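Local coordinates for replicase polyprotein 1a (Avian infectious bronchitis virus, PDB 3LD1) that is of unknown precise function but forms part of non-structural protein 2, which is cut from the coronavirus replicase polyprotein, at residues M250-A264 / A338-H351. The protein carries 3 engineered substitutions. Residues are numbered along the deposited sequence; the frame is centred on the assembly and turned at random.
Sequences MGAKIFTTFAFFREA and AAPLSGNFALHDVH. Engineered in segment 250-264: Phe258 (natural residue Leu).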
loop_
_atom_site.group_PDB
_atom_site.type_symbol
_atom_site.label_atom_id
_atom_site.label_comp_id
_atom_site.label_asym_id
_atom_site.label_seq_id
_atom_site.Cartn_x
_atom_site.Cartn_y
_atom_site.Cartn_z
ATOM N N MET A 250 12.238 -13.331 25.798
ATOM C CA MET A 250 11.032 -12.566 26.199
ATOM C C MET A 250 9.873 -12.657 25.224
ATOM O O MET A 250 9.016 -11.762 25.163
ATOM C CB MET A 250 11.349 -11.082 26.484
ATOM C CG MET A 250 12.046 -10.781 27.757
ATOM S SD MET A 250 12.105 -9.017 28.034
ATOM C CE MET A 250 12.568 -8.880 29.737
ATOM N N GLY A 251 9.865 -13.692 24.412
ATOM C CA GLY A 251 8.660 -14.050 23.727
ATOM C C GLY A 251 8.640 -13.505 22.343
ATOM O O GLY A 251 7.583 -13.387 21.739
ATOM N N ALA A 252 9.806 -13.182 21.810
ATOM C CA ALA A 252 9.889 -12.674 20.451
ATOM C C ALA A 252 10.147 -13.795 19.462
ATOM O O ALA A 252 10.473 -14.911 19.862
ATOM C CB ALA A 252 11.004 -11.664 20.364
ATOM N N LYS A 253 10.110 -13.453 18.173
ATOM C CA LYS A 253 10.235 -14.382 17.095
ATOM C C LYS A 253 11.601 -14.236 16.543
ATOM O O LYS A 253 11.994 -13.118 16.250
ATOM C CB LYS A 253 9.195 -14.031 16.006
ATOM C CG LYS A 253 7.806 -14.432 16.362
ATOM C CD LYS A 253 7.724 -15.968 16.542
ATOM C CE LYS A 253 6.264 -16.445 16.885
ATOM N NZ LYS A 253 6.316 -17.950 16.864
ATOM N N ILE A 254 12.340 -15.322 16.306
ATOM C CA ILE A 254 13.731 -15.118 15.855
ATOM C C ILE A 254 13.960 -15.359 14.380
ATOM O O ILE A 254 13.514 -16.333 13.796
ATOM C CB ILE A 254 14.773 -15.957 16.662
ATOM C CG1 ILE A 254 14.538 -15.858 18.196
ATOM C CG2 ILE A 254 16.198 -15.578 16.250
ATOM C CD1 ILE A 254 14.755 -14.463 18.856
ATOM N N PHE A 255 14.687 -14.454 13.761
ATOM C CA PHE A 255 15.100 -14.653 12.405
ATOM C C PHE A 255 16.434 -14.031 12.373
ATOM O O PHE A 255 16.524 -12.795 12.621
ATOM C CB PHE A 255 14.210 -13.866 11.439
ATOM C CG PHE A 255 14.649 -13.985 10.000
ATOM C CD1 PHE A 255 14.320 -15.126 9.252
ATOM C CD2 PHE A 255 15.410 -12.987 9.408
ATOM C CE1 PHE A 255 14.740 -15.250 7.924
ATOM C CE2 PHE A 255 15.839 -13.088 8.070
ATOM C CZ PHE A 255 15.507 -14.215 7.318
ATOM N N THR A 256 17.475 -14.832 12.132
ATOM C CA THR A 256 18.770 -14.186 11.833
ATOM C C THR A 256 19.372 -13.321 13.030
ATOM O O THR A 256 19.273 -13.694 14.178
ATOM C CB THR A 256 18.420 -13.441 10.603
ATOM O OG1 THR A 256 18.366 -14.433 9.580
ATOM C CG2 THR A 256 19.349 -12.344 10.224
ATOM N N THR A 257 19.982 -12.176 12.748
ATOM C CA THR A 257 20.452 -11.228 13.759
ATOM C C THR A 257 19.280 -10.350 14.344
ATOM O O THR A 257 19.518 -9.287 14.966
ATOM C CB THR A 257 21.561 -10.335 13.139
ATOM O OG1 THR A 257 21.173 -9.891 11.823
ATOM C CG2 THR A 257 22.909 -11.103 13.013
ATOM N N PHE A 258 18.025 -10.778 14.157
ATOM C CA PHE A 258 16.896 -9.910 14.461
ATOM C C PHE A 258 15.950 -10.557 15.406
ATOM O O PHE A 258 15.852 -11.778 15.389
ATOM C CB PHE A 258 16.110 -9.522 13.184
ATOM C CG PHE A 258 16.884 -8.656 12.248
ATOM C CD1 PHE A 258 17.460 -9.196 11.102
ATOM C CD2 PHE A 258 17.047 -7.303 12.518
ATOM C CE1 PHE A 258 18.204 -8.408 10.223
ATOM C CE2 PHE A 258 17.788 -6.488 11.674
ATOM C CZ PHE A 258 18.386 -7.033 10.524
ATOM N N ALA A 259 15.216 -9.714 16.159
ATOM C CA ALA A 259 14.129 -10.132 17.057
ATOM C C ALA A 259 12.860 -9.304 16.864
ATOM O O ALA A 259 12.924 -8.087 16.668
ATOM C CB ALA A 259 14.558 -10.047 18.485
ATOM N N PHE A 260 11.717 -9.961 16.985
ATOM C CA PHE A 260 10.494 -9.358 16.600
ATOM C C PHE A 260 9.509 -9.510 17.727
ATOM O O PHE A 260 8.936 -10.591 17.915
ATOM C CB PHE A 260 9.973 -10.075 15.351
ATOM C CG PHE A 260 10.751 -9.748 14.120
ATOM C CD1 PHE A 260 11.873 -10.463 13.780
ATOM C CD2 PHE A 260 10.365 -8.699 13.297
ATOM C CE1 PHE A 260 12.621 -10.120 12.638
ATOM C CE2 PHE A 260 11.112 -8.328 12.161
ATOM C CZ PHE A 260 12.230 -9.034 11.822
ATOM N N PHE A 261 9.338 -8.401 18.455
ATOM C CA PHE A 261 8.574 -8.325 19.656
ATOM C C PHE A 261 7.177 -7.882 19.291
ATOM O O PHE A 261 6.857 -7.778 18.114
ATOM C CB PHE A 261 9.275 -7.331 20.538
ATOM C CG PHE A 261 10.420 -7.932 21.325
ATOM C CD1 PHE A 261 11.726 -7.631 21.018
ATOM C CD2 PHE A 261 10.170 -8.861 22.361
ATOM C CE1 PHE A 261 12.784 -8.228 21.724
ATOM C CE2 PHE A 261 11.204 -9.437 23.048
ATOM C CZ PHE A 261 12.524 -9.127 22.708
ATOM N N ARG A 262 6.304 -7.629 20.267
ATOM C CA ARG A 262 4.862 -7.383 19.913
ATOM C C ARG A 262 4.746 -6.387 18.786
ATOM O O ARG A 262 4.059 -6.608 17.838
ATOM C CB ARG A 262 4.016 -6.898 21.117
ATOM C CG ARG A 262 2.970 -7.891 21.649
ATOM C CD ARG A 262 3.377 -8.492 22.973
ATOM N NE ARG A 262 2.651 -8.027 24.187
ATOM C CZ ARG A 262 2.945 -6.935 24.909
ATOM N NH1 ARG A 262 3.927 -6.079 24.529
ATOM N NH2 ARG A 262 2.229 -6.666 26.017
ATOM N N GLU A 263 5.501 -5.312 18.903
ATOM C CA GLU A 263 5.270 -4.084 18.182
ATOM C C GLU A 263 6.512 -3.464 17.694
ATOM O O GLU A 263 6.450 -2.337 17.333
ATOM C CB GLU A 263 4.632 -3.065 19.123
ATOM C CG GLU A 263 3.158 -3.280 19.341
ATOM C CD GLU A 263 2.685 -2.557 20.610
ATOM O OE1 GLU A 263 1.543 -1.979 20.577
ATOM O OE2 GLU A 263 3.482 -2.566 21.629
ATOM N N ALA A 264 7.640 -4.171 17.680
ATOM C CA ALA A 264 8.903 -3.596 17.208
ATOM C C ALA A 264 9.901 -4.666 16.806
ATOM O O ALA A 264 9.854 -5.804 17.325
ATOM C CB ALA A 264 9.545 -2.705 18.285
ATOM N N ALA A 338 10.423 -6.360 34.085
ATOM C CA ALA A 338 11.468 -6.196 33.094
ATOM C C ALA A 338 10.867 -5.997 31.709
ATOM O O ALA A 338 9.736 -6.499 31.406
ATOM C CB ALA A 338 12.384 -7.396 33.082
ATOM N N ALA A 339 11.643 -5.304 30.859
ATOM C CA ALA A 339 11.218 -5.068 29.483
ATOM C C ALA A 339 12.390 -4.993 28.514
ATOM O O ALA A 339 13.575 -4.739 28.939
ATOM C CB ALA A 339 10.371 -3.827 29.386
ATOM N N PRO A 340 12.099 -5.262 27.209
ATOM C CA PRO A 340 13.213 -5.107 26.227
ATOM C C PRO A 340 13.628 -3.660 26.138
ATOM O O PRO A 340 12.795 -2.806 26.284
ATOM C CB PRO A 340 12.661 -5.697 24.922
ATOM C CG PRO A 340 11.395 -6.473 25.333
ATOM C CD PRO A 340 10.867 -5.756 26.591
ATOM N N LEU A 341 14.910 -3.392 25.987
ATOM C CA LEU A 341 15.407 -2.022 25.945
ATOM C C LEU A 341 16.309 -1.779 24.768
ATOM O O LEU A 341 17.178 -2.618 24.491
ATOM C CB LEU A 341 16.240 -1.759 27.221
ATOM C CG LEU A 341 16.861 -0.390 27.606
ATOM C CD1 LEU A 341 15.821 0.729 27.714
ATOM C CD2 LEU A 341 17.783 -0.390 28.910
ATOM N N SER A 342 16.178 -0.605 24.132
ATOM C CA SER A 342 17.129 -0.151 23.109
ATOM C C SER A 342 17.481 1.291 23.448
ATOM O O SER A 342 16.576 2.156 23.430
ATOM C CB SER A 342 16.421 -0.235 21.774
ATOM O OG SER A 342 17.094 0.513 20.789
ATOM N N GLY A 343 18.753 1.573 23.801
ATOM C CA GLY A 343 19.139 2.941 24.227
ATOM C C GLY A 343 18.248 3.268 25.434
ATOM O O GLY A 343 18.330 2.582 26.462
ATOM N N ASN A 344 17.340 4.253 25.278
ATOM C CA ASN A 344 16.433 4.787 26.300
ATOM C C ASN A 344 15.009 4.560 25.848
ATOM O O ASN A 344 14.074 5.290 26.161
ATOM C CB ASN A 344 16.647 6.288 26.531
ATOM C CG ASN A 344 17.896 6.619 27.416
ATOM O OD1 ASN A 344 18.572 7.613 27.209
ATOM N ND2 ASN A 344 18.164 5.814 28.390
ATOM N N PHE A 345 14.836 3.548 25.052
ATOM C CA PHE A 345 13.524 3.221 24.571
ATOM C C PHE A 345 13.132 1.801 25.157
ATOM O O PHE A 345 13.899 0.810 25.063
ATOM C CB PHE A 345 13.536 3.278 23.053
ATOM C CG PHE A 345 12.153 3.417 22.441
ATOM C CD1 PHE A 345 11.550 2.352 21.818
ATOM C CD2 PHE A 345 11.467 4.622 22.494
ATOM C CE1 PHE A 345 10.255 2.489 21.243
ATOM C CE2 PHE A 345 10.210 4.754 21.955
ATOM C CZ PHE A 345 9.619 3.685 21.314
ATOM N N ALA A 346 11.979 1.717 25.804
ATOM C CA ALA A 346 11.556 0.453 26.371
ATOM C C ALA A 346 10.388 -0.016 25.559
ATOM O O ALA A 346 9.469 0.775 25.202
ATOM C CB ALA A 346 11.158 0.602 27.813
ATOM N N LEU A 347 10.416 -1.283 25.223
ATOM C CA LEU A 347 9.312 -1.852 24.457
ATOM C C LEU A 347 8.257 -2.414 25.384
ATOM O O LEU A 347 8.533 -2.636 26.547
ATOM C CB LEU A 347 9.870 -2.994 23.685
ATOM C CG LEU A 347 10.388 -2.830 22.267
ATOM C CD1 LEU A 347 11.023 -1.443 21.838
ATOM C CD2 LEU A 347 11.320 -3.929 22.085
ATOM N N HIS A 348 7.052 -2.682 24.901
ATOM C CA HIS A 348 6.055 -3.076 25.890
ATOM C C HIS A 348 5.942 -4.615 26.166
ATOM O O HIS A 348 4.890 -5.072 26.643
ATOM C CB HIS A 348 4.692 -2.483 25.556
ATOM C CG HIS A 348 4.704 -1.008 25.345
ATOM N ND1 HIS A 348 3.859 -0.387 24.455
ATOM C CD2 HIS A 348 5.429 -0.026 25.919
ATOM C CE1 HIS A 348 4.058 0.919 24.491
ATOM N NE2 HIS A 348 5.028 1.159 25.352
ATOM N N ASP A 349 6.983 -5.416 25.908
ATOM C CA ASP A 349 6.846 -6.816 26.249
ATOM C C ASP A 349 7.125 -7.155 27.705
ATOM O O ASP A 349 8.085 -7.874 28.022
ATOM C CB ASP A 349 7.629 -7.672 25.305
ATOM C CG ASP A 349 7.265 -7.374 23.886
ATOM O OD1 ASP A 349 7.654 -6.295 23.436
ATOM O OD2 ASP A 349 6.555 -8.172 23.232
ATOM N N VAL A 350 6.254 -6.659 28.584
ATOM C CA VAL A 350 6.562 -6.638 29.980
ATOM C C VAL A 350 6.537 -8.039 30.599
ATOM O O VAL A 350 5.559 -8.738 30.468
ATOM C CB VAL A 350 5.636 -5.670 30.746
ATOM C CG1 VAL A 350 6.073 -5.614 32.227
ATOM C CG2 VAL A 350 5.717 -4.277 30.180
ATOM N N HIS A 351 7.633 -8.437 31.260
ATOM C CA HIS A 351 7.659 -9.665 32.062
ATOM C C HIS A 351 7.782 -9.406 33.589
ATOM O O HIS A 351 8.396 -8.431 34.016
ATOM C CB HIS A 351 8.773 -10.582 31.559
ATOM C CG HIS A 351 8.544 -11.133 30.170
ATOM N ND1 HIS A 351 8.425 -10.329 29.058
ATOM C CD2 HIS A 351 8.431 -12.414 29.714
ATOM C CE1 HIS A 351 8.232 -11.087 27.983
ATOM N NE2 HIS A 351 8.200 -12.355 28.355
HETATM O O HOH W 1 6.484 -2.255 22.182
HETATM O O HOH W 2 7.044 -4.516 21.439
#
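Phe261 packs on Pro340 and Met250 on His351 where two beta hairpins meet. The first hairpin, with strands 253-255 and 258-260, belongs to an antiparallel four-stranded sheet. The second, strands 335-342 and 345-355, is part of the six-stranded mixed sheet. It offers Ala338 and Pro340 from strand 335-342, and Leu347, Asp349 and His351 from 345-355, which a bulge or short loop breaks. The contact thus joins two sheets of the chain, and most of it is buried.

The Phe261 ring is sandwiched. Pro340 CG sits over one face, 3.9 Å from the ring centroid, in a CH-pi contact. Ala252 CB, just before strand 253-255, covers the opposite face. Leu347 CD2 adds an apolar contact to CD1 of the ring, and the two side chains cross at about a right angle.

Met250 runs over the His351 ring. Its CG lies above the ring face, 4.0 Å from the centroid. The chain is extended beyond CG (chi2 -171°), which carries SD past the imidazole to Pro340 CD and CE on to Ala338 CB at 3.7 Å. His351 ND1 donates in its ring plane to the backbone O of Asp349, 2.7 Å away. This hydrogen bond comes in above the carbonyl plane, 40° out of it, and fixes the rotation of the imidazole under Met250 CG.

Asp349 is the centre of an inverse gamma turn, and its carboxylate lies against Arg262 and the Phe261 ring. A long salt bridge links OD2 to Arg262 NH1. The Arg262 side chain bends at chi2 and chi3 and slides past the aspartate. Two waters bridge nearby: one joins Glu263 OE2 to His348 N, the other Glu263 N to Asp349 OD1. His348 NE2 is held by Thr291. The Arg262 backbone N donates to the syn lone pair of Asp349 OD2 at 3.0 Å, with an N-H...O angle of 155°.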